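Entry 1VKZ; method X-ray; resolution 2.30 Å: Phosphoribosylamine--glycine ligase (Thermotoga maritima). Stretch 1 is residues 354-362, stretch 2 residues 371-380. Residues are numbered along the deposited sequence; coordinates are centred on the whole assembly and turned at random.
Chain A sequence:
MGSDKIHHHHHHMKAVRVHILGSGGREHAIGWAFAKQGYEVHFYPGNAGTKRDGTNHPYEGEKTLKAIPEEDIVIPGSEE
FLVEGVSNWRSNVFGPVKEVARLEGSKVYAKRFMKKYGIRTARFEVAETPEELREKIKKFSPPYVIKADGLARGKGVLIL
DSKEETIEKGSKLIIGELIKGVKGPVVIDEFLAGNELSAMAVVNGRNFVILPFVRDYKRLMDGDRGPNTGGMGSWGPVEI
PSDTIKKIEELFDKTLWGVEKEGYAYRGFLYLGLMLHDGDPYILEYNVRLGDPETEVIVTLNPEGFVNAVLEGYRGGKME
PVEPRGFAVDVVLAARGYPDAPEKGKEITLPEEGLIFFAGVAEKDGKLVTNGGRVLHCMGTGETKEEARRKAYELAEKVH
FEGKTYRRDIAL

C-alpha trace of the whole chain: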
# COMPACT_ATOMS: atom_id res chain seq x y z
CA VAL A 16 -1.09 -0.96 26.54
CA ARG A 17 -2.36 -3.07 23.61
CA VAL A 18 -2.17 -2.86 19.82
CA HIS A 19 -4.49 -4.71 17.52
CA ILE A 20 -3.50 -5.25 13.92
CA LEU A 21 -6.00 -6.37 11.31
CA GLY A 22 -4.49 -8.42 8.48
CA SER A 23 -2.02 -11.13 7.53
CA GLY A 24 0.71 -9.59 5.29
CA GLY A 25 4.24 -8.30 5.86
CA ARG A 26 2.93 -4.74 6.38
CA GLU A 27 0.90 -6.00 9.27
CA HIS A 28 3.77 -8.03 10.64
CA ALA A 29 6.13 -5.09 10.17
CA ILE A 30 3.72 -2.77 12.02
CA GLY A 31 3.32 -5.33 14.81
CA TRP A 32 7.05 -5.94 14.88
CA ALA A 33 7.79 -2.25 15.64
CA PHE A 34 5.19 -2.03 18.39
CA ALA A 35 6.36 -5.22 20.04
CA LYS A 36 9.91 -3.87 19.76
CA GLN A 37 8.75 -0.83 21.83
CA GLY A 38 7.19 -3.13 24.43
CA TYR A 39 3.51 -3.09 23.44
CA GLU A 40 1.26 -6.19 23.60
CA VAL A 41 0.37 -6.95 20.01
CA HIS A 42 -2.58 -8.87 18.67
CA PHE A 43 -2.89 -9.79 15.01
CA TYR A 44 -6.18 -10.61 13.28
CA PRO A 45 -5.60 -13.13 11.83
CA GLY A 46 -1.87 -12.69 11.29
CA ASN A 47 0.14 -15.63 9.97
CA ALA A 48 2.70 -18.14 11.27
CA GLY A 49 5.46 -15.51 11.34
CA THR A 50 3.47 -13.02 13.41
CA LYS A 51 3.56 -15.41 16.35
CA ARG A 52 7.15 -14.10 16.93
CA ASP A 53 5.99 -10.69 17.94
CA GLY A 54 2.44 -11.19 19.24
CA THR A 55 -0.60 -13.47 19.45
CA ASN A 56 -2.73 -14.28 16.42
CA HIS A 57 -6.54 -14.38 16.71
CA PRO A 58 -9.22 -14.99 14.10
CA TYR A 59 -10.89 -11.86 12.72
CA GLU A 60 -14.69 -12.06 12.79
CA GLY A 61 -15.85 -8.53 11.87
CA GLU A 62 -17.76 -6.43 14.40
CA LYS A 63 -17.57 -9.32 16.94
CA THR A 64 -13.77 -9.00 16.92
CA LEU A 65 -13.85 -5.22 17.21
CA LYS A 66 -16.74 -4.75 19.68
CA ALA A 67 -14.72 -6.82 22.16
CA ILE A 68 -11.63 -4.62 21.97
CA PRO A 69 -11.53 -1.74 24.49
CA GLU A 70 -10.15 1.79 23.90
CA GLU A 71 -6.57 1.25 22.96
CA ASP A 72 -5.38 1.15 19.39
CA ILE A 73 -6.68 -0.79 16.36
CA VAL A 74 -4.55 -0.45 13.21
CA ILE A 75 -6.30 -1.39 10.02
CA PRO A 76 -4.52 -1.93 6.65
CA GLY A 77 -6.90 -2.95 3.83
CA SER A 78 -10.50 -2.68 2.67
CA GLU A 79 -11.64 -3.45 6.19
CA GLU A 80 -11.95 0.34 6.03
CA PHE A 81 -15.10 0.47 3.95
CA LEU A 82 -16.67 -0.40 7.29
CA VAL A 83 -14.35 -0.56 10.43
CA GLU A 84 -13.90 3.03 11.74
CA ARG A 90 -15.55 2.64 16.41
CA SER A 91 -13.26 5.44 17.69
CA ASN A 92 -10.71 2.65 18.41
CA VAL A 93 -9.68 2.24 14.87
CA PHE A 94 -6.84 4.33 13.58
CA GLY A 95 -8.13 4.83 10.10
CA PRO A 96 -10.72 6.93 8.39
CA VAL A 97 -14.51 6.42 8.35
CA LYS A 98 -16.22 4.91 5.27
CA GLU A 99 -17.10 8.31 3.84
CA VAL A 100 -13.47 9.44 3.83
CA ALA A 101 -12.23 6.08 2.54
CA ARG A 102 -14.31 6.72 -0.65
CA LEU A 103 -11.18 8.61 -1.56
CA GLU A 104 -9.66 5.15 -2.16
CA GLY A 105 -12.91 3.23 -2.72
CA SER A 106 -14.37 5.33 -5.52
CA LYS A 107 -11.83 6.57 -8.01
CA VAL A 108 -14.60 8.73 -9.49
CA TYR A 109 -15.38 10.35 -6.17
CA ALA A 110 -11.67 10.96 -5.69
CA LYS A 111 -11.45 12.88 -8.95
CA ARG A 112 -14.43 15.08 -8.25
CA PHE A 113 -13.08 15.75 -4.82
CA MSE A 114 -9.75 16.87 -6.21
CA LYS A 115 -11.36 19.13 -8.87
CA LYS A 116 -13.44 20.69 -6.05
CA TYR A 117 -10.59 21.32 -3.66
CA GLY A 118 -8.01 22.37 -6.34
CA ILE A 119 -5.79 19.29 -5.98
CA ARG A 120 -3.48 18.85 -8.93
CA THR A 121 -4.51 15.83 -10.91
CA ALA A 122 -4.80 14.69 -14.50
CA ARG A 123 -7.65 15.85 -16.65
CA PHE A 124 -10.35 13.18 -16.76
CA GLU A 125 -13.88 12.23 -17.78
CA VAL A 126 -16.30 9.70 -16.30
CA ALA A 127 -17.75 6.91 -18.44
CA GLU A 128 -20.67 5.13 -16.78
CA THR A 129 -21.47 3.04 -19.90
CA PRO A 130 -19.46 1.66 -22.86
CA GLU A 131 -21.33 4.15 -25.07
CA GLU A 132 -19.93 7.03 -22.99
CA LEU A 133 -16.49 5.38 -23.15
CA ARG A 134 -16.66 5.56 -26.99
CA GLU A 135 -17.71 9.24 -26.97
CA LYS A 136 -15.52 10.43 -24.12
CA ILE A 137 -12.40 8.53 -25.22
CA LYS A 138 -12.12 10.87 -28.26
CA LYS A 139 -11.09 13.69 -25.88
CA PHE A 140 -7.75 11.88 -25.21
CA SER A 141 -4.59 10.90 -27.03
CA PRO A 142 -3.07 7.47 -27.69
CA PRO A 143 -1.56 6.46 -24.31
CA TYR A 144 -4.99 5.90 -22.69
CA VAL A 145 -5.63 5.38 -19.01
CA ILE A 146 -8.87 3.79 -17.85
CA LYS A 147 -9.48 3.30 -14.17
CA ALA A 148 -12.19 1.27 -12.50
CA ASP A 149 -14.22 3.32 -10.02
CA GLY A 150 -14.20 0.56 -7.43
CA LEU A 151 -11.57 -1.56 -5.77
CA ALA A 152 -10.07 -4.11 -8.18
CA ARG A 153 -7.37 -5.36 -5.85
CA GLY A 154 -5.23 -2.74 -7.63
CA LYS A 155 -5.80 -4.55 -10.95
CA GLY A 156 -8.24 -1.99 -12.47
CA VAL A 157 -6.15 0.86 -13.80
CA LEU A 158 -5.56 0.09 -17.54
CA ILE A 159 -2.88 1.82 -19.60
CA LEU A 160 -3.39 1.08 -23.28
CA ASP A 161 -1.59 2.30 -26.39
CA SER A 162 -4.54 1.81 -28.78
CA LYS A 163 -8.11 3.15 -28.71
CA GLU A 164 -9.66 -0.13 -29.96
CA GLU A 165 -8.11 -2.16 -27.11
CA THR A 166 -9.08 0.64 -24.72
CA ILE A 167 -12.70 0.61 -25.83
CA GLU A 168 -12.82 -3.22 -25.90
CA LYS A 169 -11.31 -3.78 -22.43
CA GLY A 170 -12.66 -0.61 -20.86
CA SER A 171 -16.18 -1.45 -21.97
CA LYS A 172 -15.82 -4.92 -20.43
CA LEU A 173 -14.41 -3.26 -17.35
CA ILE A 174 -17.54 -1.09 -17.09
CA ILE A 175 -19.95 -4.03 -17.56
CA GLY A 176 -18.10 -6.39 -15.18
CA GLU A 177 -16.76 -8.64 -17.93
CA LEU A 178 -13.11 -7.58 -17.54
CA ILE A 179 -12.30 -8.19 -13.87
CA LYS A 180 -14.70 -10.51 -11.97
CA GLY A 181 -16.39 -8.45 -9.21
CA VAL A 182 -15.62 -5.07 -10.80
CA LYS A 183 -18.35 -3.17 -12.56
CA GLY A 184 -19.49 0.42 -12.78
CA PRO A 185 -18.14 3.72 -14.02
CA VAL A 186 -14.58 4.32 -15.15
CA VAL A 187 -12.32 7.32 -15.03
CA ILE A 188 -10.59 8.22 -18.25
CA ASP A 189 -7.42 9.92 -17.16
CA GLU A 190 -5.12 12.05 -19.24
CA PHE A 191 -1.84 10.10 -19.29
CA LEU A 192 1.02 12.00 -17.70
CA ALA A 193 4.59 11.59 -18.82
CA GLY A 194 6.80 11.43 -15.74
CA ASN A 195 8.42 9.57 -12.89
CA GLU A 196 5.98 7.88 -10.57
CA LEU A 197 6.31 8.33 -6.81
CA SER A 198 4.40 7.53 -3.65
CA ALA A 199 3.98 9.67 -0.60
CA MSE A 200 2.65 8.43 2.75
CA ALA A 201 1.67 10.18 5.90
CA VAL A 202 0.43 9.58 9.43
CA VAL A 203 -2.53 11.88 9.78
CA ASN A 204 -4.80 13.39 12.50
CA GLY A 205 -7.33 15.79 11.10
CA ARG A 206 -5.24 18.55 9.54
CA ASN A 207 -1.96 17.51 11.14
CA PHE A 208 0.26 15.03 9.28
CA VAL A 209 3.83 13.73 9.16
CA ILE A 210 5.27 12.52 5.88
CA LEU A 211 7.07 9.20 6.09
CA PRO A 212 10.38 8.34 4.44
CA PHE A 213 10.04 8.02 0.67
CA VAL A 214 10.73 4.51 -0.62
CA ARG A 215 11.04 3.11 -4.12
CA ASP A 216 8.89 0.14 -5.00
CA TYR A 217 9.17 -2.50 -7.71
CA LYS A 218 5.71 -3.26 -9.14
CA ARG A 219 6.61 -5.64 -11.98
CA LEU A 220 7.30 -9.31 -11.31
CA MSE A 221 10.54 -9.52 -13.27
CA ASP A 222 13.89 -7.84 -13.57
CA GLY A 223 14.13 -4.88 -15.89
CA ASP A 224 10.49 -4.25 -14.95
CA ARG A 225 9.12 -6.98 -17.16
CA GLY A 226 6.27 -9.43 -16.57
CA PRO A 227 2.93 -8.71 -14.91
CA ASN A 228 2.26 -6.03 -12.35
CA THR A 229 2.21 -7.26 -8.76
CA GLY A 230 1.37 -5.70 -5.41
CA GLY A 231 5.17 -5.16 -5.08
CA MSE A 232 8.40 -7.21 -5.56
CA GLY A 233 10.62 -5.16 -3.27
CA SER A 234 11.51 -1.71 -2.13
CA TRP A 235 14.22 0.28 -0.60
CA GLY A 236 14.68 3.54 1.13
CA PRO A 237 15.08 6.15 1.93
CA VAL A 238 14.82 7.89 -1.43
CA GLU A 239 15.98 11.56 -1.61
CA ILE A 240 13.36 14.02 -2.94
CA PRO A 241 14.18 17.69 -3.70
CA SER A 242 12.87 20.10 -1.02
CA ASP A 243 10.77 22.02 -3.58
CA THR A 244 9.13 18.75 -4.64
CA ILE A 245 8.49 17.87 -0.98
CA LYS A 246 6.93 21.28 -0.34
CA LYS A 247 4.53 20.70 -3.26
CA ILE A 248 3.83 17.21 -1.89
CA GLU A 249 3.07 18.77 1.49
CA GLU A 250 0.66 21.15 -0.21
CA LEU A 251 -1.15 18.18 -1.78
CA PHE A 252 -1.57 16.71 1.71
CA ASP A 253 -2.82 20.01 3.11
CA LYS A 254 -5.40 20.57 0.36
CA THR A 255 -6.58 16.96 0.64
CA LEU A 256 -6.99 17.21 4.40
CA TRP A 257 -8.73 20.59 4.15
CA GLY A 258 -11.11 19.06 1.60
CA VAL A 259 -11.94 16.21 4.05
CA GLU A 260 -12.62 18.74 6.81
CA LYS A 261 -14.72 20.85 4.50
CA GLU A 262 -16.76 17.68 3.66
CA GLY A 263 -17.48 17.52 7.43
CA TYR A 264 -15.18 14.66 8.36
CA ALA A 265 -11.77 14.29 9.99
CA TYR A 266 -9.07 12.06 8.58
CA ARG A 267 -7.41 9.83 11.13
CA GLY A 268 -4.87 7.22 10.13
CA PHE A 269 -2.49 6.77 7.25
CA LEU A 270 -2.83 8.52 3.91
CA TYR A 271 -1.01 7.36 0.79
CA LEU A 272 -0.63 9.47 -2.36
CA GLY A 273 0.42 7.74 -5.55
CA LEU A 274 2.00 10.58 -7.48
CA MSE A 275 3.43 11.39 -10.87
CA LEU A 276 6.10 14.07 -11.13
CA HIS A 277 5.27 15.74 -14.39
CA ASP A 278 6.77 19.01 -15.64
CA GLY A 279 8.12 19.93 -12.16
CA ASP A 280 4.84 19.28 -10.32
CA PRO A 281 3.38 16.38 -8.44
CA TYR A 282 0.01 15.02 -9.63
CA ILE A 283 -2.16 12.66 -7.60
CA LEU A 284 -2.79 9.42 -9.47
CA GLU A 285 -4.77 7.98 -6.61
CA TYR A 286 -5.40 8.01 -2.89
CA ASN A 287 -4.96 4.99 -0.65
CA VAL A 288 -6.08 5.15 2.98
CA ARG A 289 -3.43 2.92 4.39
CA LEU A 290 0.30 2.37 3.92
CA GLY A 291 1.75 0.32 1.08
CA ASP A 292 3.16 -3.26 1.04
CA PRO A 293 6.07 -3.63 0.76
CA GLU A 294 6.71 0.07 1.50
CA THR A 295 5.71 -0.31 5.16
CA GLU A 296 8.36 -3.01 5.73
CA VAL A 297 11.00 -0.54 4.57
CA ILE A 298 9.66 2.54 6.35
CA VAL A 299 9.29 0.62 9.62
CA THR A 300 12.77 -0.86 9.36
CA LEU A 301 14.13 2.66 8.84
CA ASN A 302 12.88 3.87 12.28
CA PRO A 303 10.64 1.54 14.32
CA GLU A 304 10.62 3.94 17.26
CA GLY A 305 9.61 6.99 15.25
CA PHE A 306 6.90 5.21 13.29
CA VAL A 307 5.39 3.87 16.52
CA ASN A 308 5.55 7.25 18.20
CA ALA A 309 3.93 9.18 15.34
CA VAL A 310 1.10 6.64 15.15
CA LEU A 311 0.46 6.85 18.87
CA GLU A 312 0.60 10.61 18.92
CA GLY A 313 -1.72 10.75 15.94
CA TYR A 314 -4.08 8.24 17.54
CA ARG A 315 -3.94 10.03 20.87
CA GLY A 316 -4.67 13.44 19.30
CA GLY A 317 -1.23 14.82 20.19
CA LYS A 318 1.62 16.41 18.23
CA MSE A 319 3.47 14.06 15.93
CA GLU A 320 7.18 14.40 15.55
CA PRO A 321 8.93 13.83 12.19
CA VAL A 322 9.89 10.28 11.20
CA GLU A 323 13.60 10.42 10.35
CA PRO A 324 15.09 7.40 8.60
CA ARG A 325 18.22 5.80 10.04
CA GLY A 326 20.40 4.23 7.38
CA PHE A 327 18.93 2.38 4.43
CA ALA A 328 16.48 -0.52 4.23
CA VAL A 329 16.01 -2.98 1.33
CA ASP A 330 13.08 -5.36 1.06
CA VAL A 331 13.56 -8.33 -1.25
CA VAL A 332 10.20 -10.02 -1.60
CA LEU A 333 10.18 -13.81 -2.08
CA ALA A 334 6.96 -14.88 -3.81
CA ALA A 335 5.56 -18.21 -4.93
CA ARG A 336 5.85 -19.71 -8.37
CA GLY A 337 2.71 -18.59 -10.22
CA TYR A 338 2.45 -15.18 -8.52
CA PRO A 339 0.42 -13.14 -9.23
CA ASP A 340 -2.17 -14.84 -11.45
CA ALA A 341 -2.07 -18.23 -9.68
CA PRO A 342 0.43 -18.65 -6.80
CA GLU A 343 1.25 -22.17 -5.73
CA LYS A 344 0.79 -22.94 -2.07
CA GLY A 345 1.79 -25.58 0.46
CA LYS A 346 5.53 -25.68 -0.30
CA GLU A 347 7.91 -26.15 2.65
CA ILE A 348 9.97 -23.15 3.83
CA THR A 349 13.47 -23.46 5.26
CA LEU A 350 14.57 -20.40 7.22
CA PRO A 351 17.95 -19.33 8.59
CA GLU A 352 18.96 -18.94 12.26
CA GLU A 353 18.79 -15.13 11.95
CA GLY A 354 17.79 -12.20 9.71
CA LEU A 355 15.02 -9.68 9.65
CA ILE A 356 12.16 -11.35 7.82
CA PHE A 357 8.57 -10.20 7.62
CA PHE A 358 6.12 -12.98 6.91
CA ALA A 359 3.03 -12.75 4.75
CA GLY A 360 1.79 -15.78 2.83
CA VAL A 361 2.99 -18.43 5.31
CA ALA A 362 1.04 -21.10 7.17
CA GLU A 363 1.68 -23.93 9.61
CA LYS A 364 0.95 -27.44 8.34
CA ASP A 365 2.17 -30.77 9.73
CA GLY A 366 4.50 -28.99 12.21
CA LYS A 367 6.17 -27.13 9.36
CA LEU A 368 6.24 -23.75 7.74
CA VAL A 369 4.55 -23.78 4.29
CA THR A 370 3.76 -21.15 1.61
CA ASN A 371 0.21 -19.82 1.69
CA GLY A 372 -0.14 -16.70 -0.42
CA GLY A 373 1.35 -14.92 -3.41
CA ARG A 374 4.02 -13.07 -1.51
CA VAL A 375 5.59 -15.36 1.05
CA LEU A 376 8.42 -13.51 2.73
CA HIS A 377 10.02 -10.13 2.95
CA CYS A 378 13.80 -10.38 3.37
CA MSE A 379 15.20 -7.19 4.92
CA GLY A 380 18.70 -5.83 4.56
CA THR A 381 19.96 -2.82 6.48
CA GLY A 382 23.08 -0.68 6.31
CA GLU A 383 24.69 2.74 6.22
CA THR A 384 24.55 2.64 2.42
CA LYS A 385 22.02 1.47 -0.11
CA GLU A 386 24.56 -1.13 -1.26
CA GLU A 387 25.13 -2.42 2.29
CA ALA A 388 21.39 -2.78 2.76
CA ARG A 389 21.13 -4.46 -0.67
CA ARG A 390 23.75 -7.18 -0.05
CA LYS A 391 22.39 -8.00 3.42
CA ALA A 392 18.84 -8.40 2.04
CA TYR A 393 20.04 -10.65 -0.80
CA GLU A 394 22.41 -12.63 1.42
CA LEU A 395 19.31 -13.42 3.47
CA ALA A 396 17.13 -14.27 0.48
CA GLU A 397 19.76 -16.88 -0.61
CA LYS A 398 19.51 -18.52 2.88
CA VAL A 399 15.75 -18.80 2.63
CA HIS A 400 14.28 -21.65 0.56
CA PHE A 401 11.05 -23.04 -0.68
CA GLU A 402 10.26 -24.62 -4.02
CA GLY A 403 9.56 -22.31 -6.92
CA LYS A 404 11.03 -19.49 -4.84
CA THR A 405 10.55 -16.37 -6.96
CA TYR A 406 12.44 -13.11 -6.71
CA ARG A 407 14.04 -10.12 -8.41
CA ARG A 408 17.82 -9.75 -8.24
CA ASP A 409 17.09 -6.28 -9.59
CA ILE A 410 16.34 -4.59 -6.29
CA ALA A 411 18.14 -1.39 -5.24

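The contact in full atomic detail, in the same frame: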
# COMPACT_ATOMS: atom_id res chain seq x y z
N GLY A 354 18.19 -13.07 10.82
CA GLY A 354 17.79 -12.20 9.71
C GLY A 354 16.45 -11.56 9.99
O GLY A 354 15.57 -12.16 10.59
N LEU A 355 16.29 -10.32 9.56
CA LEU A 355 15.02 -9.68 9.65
C LEU A 355 14.15 -10.12 8.50
O LEU A 355 14.35 -9.72 7.37
CB LEU A 355 15.19 -8.17 9.64
CG LEU A 355 13.91 -7.43 9.97
CD1 LEU A 355 13.38 -7.88 11.32
CD2 LEU A 355 14.18 -5.92 9.94
N ILE A 356 13.14 -10.92 8.80
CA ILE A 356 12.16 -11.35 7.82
C ILE A 356 10.80 -10.89 8.30
O ILE A 356 10.51 -10.89 9.48
CB ILE A 356 12.17 -12.89 7.67
CG1 ILE A 356 13.55 -13.37 7.30
CG2 ILE A 356 11.17 -13.36 6.57
CD1 ILE A 356 13.65 -14.84 7.28
N PHE A 357 9.97 -10.44 7.36
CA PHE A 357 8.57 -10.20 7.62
C PHE A 357 7.83 -11.24 6.82
O PHE A 357 8.13 -11.46 5.67
CB PHE A 357 8.16 -8.81 7.21
CG PHE A 357 8.84 -7.73 7.98
CD1 PHE A 357 8.75 -7.70 9.38
CD2 PHE A 357 9.54 -6.74 7.35
CE1 PHE A 357 9.37 -6.70 10.11
CE2 PHE A 357 10.16 -5.75 8.08
CZ PHE A 357 10.08 -5.72 9.45
N PHE A 358 6.86 -11.88 7.46
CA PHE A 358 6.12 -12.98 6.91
C PHE A 358 4.78 -12.49 6.42
O PHE A 358 4.15 -11.62 7.03
CB PHE A 358 5.90 -14.03 7.98
CG PHE A 358 7.18 -14.65 8.47
CD1 PHE A 358 7.89 -14.08 9.51
CD2 PHE A 358 7.64 -15.83 7.92
CE1 PHE A 358 9.04 -14.63 9.95
CE2 PHE A 358 8.81 -16.39 8.38
CZ PHE A 358 9.51 -15.79 9.39
N ALA A 359 4.33 -13.08 5.32
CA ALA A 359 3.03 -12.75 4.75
C ALA A 359 2.32 -14.05 4.46
O ALA A 359 1.67 -14.62 5.34
CB ALA A 359 3.21 -11.92 3.49
N GLY A 360 2.46 -14.54 3.23
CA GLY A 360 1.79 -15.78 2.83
C GLY A 360 2.47 -17.04 3.37
O GLY A 360 2.98 -17.85 2.59
N VAL A 361 2.47 -17.20 4.69
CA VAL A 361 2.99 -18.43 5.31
C VAL A 361 1.97 -19.02 6.23
O VAL A 361 1.25 -18.29 6.89
CB VAL A 361 4.27 -18.19 6.12
CG1 VAL A 361 5.39 -17.67 5.21
CG2 VAL A 361 4.00 -17.25 7.32
N ALA A 362 1.92 -20.36 6.25
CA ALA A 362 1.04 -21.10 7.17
C ALA A 362 1.79 -22.21 7.88
O ALA A 362 2.90 -22.55 7.51
CB ALA A 362 -0.13 -21.65 6.45
N ASN A 371 1.66 -19.97 1.62
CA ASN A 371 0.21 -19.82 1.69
C ASN A 371 -0.18 -18.41 1.30
O ASN A 371 -0.78 -17.67 2.07
CB ASN A 371 -0.28 -20.15 3.11
CG ASN A 371 -1.80 -20.27 3.21
OD1 ASN A 371 -2.40 -21.14 2.58
ND2 ASN A 371 -2.41 -19.41 4.01
N GLY A 372 0.17 -18.03 0.09
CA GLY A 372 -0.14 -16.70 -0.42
C GLY A 372 0.84 -16.35 -1.51
O GLY A 372 1.90 -16.99 -1.66
N GLY A 373 0.52 -15.32 -2.27
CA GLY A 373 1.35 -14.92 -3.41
C GLY A 373 2.74 -14.50 -3.01
O GLY A 373 3.73 -14.98 -3.54
N ARG A 374 2.79 -13.54 -2.09
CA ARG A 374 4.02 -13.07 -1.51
C ARG A 374 4.19 -13.78 -0.18
O ARG A 374 3.32 -13.71 0.72
CB ARG A 374 3.98 -11.55 -1.35
CG ARG A 374 3.72 -10.89 -2.70
CD ARG A 374 3.92 -9.38 -2.76
NE ARG A 374 2.86 -8.63 -2.08
CZ ARG A 374 2.89 -7.33 -1.87
NH1 ARG A 374 3.91 -6.60 -2.29
NH2 ARG A 374 1.89 -6.75 -1.24
N VAL A 375 5.34 -14.45 -0.05
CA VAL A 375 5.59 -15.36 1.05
C VAL A 375 6.34 -14.61 2.13
O VAL A 375 5.84 -14.43 3.26
CB VAL A 375 6.37 -16.62 0.55
CG1 VAL A 375 6.48 -17.72 1.62
CG2 VAL A 375 5.67 -17.17 -0.66
N LEU A 376 7.53 -14.15 1.77
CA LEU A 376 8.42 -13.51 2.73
C LEU A 376 8.97 -12.19 2.22
O LEU A 376 9.21 -12.01 1.03
CB LEU A 376 9.63 -14.41 3.05
CG LEU A 376 9.26 -15.78 3.60
CD1 LEU A 376 10.33 -16.80 3.32
CD2 LEU A 376 9.00 -15.70 5.10
N HIS A 377 9.26 -11.32 3.18
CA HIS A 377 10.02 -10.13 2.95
C HIS A 377 11.36 -10.30 3.64
O HIS A 377 11.42 -10.40 4.85
CB HIS A 377 9.21 -8.97 3.49
CG HIS A 377 7.86 -8.89 2.87
ND1 HIS A 377 7.52 -7.92 1.96
CD2 HIS A 377 6.79 -9.71 2.97
CE1 HIS A 377 6.28 -8.12 1.56
NE2 HIS A 377 5.81 -9.20 2.16
N CYS A 378 12.43 -10.37 2.85
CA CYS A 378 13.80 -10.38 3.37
C CYS A 378 14.41 -8.98 3.48
O CYS A 378 14.54 -8.26 2.49
CB CYS A 378 14.66 -11.27 2.52
SG CYS A 378 14.19 -13.01 2.67
N MSE A 379 14.73 -8.56 4.69
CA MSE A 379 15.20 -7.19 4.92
C MSE A 379 16.73 -7.18 5.02
O MSE A 379 17.33 -8.05 5.64
CB MSE A 379 14.62 -6.57 6.21
CG MSE A 379 13.09 -6.69 6.37
SE MSE A 379 12.06 -5.81 4.94
CE MSE A 379 11.78 -7.17 3.96
N GLY A 380 17.32 -6.17 4.39
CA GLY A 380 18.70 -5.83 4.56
C GLY A 380 18.74 -4.43 5.10
O GLY A 380 17.88 -3.63 4.78

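Strand 356-358 and strand 374-380 run antiparallel, their directions 160° apart; the two stretches are joined mainly by backbone hydrogen bonds and bury 689 Å² in total. At the start of stretch 2, N371 donates its backbone N to G360 O (2.7 Å), while its side chain, chi1 in t, rests with CB 3.7 Å from A362 CB. G372 follows at the tightest point of the backbone register, its CA 3.9 Å from G360 CA. Neither residue has room for a side chain here: an ideal CB on G360 would sit 2.7 Å from G372 CA and equally close to R374 O, and an ideal CB on G372 would lie 2.9 Å from G360 CA. The phi/psi of G372, 156/166, independently calls for glycine.

R374 contributes through its backbone: its O accepts a hydrogen bond from G360 N (2.8 Å) and lies 3.3 Å from A359 CB, while the end of its side chain leads away and its guanidinium is hydrogen-bonded elsewhere in the structure. The next carbonyl, V375 O, takes A359 N at 2.9 Å, so consecutive carbonyls of stretch 2 serve consecutive amides of stretch 1. This breaks the alternation of the regular ladder that follows, at a place where V375 has a psi of -62°. V375 CG1 also packs 3.8 Å from V361 CG1.

L376 pairs with F358 in a non-hydrogen-bonded bridge, and its CD2 gathers apolar contacts with the residues on its face, 3.1 Å from F358 CD2, a very close approach, and 3.5 Å from I356 CG2; V361 CG1 lies 4.1 Å from the same CD2. Its CA also makes a CA-H...O contact with F357 O (3.6 Å).

H377 and F357 form the hydrogen-bonded pair, closed by two nearly straight bonds: H377 N to F357 O at 2.7 Å (165°) and F357 N to H377 O at 2.9 Å (160°). H377 O additionally receives a CA-H...O contact from I356 CA (3.2 Å). The H377 side chain shares a face with F357, its CB near the plane of the phenyl ring at the edge; A359 CB in turn lies at the edge of the imidazole, 4.0 Å from H377 NE2. C378 bridges I356 with little side-chain contact.

M379, a selenomethionine, extends the ladder by donating N to L355 O (2.9 Å). Its CG packs 3.8 Å from L355 CG and 3.5 Å from F357 CE2, while SE lies 4.7 Å from the F357 ring centroid in an oblique approach.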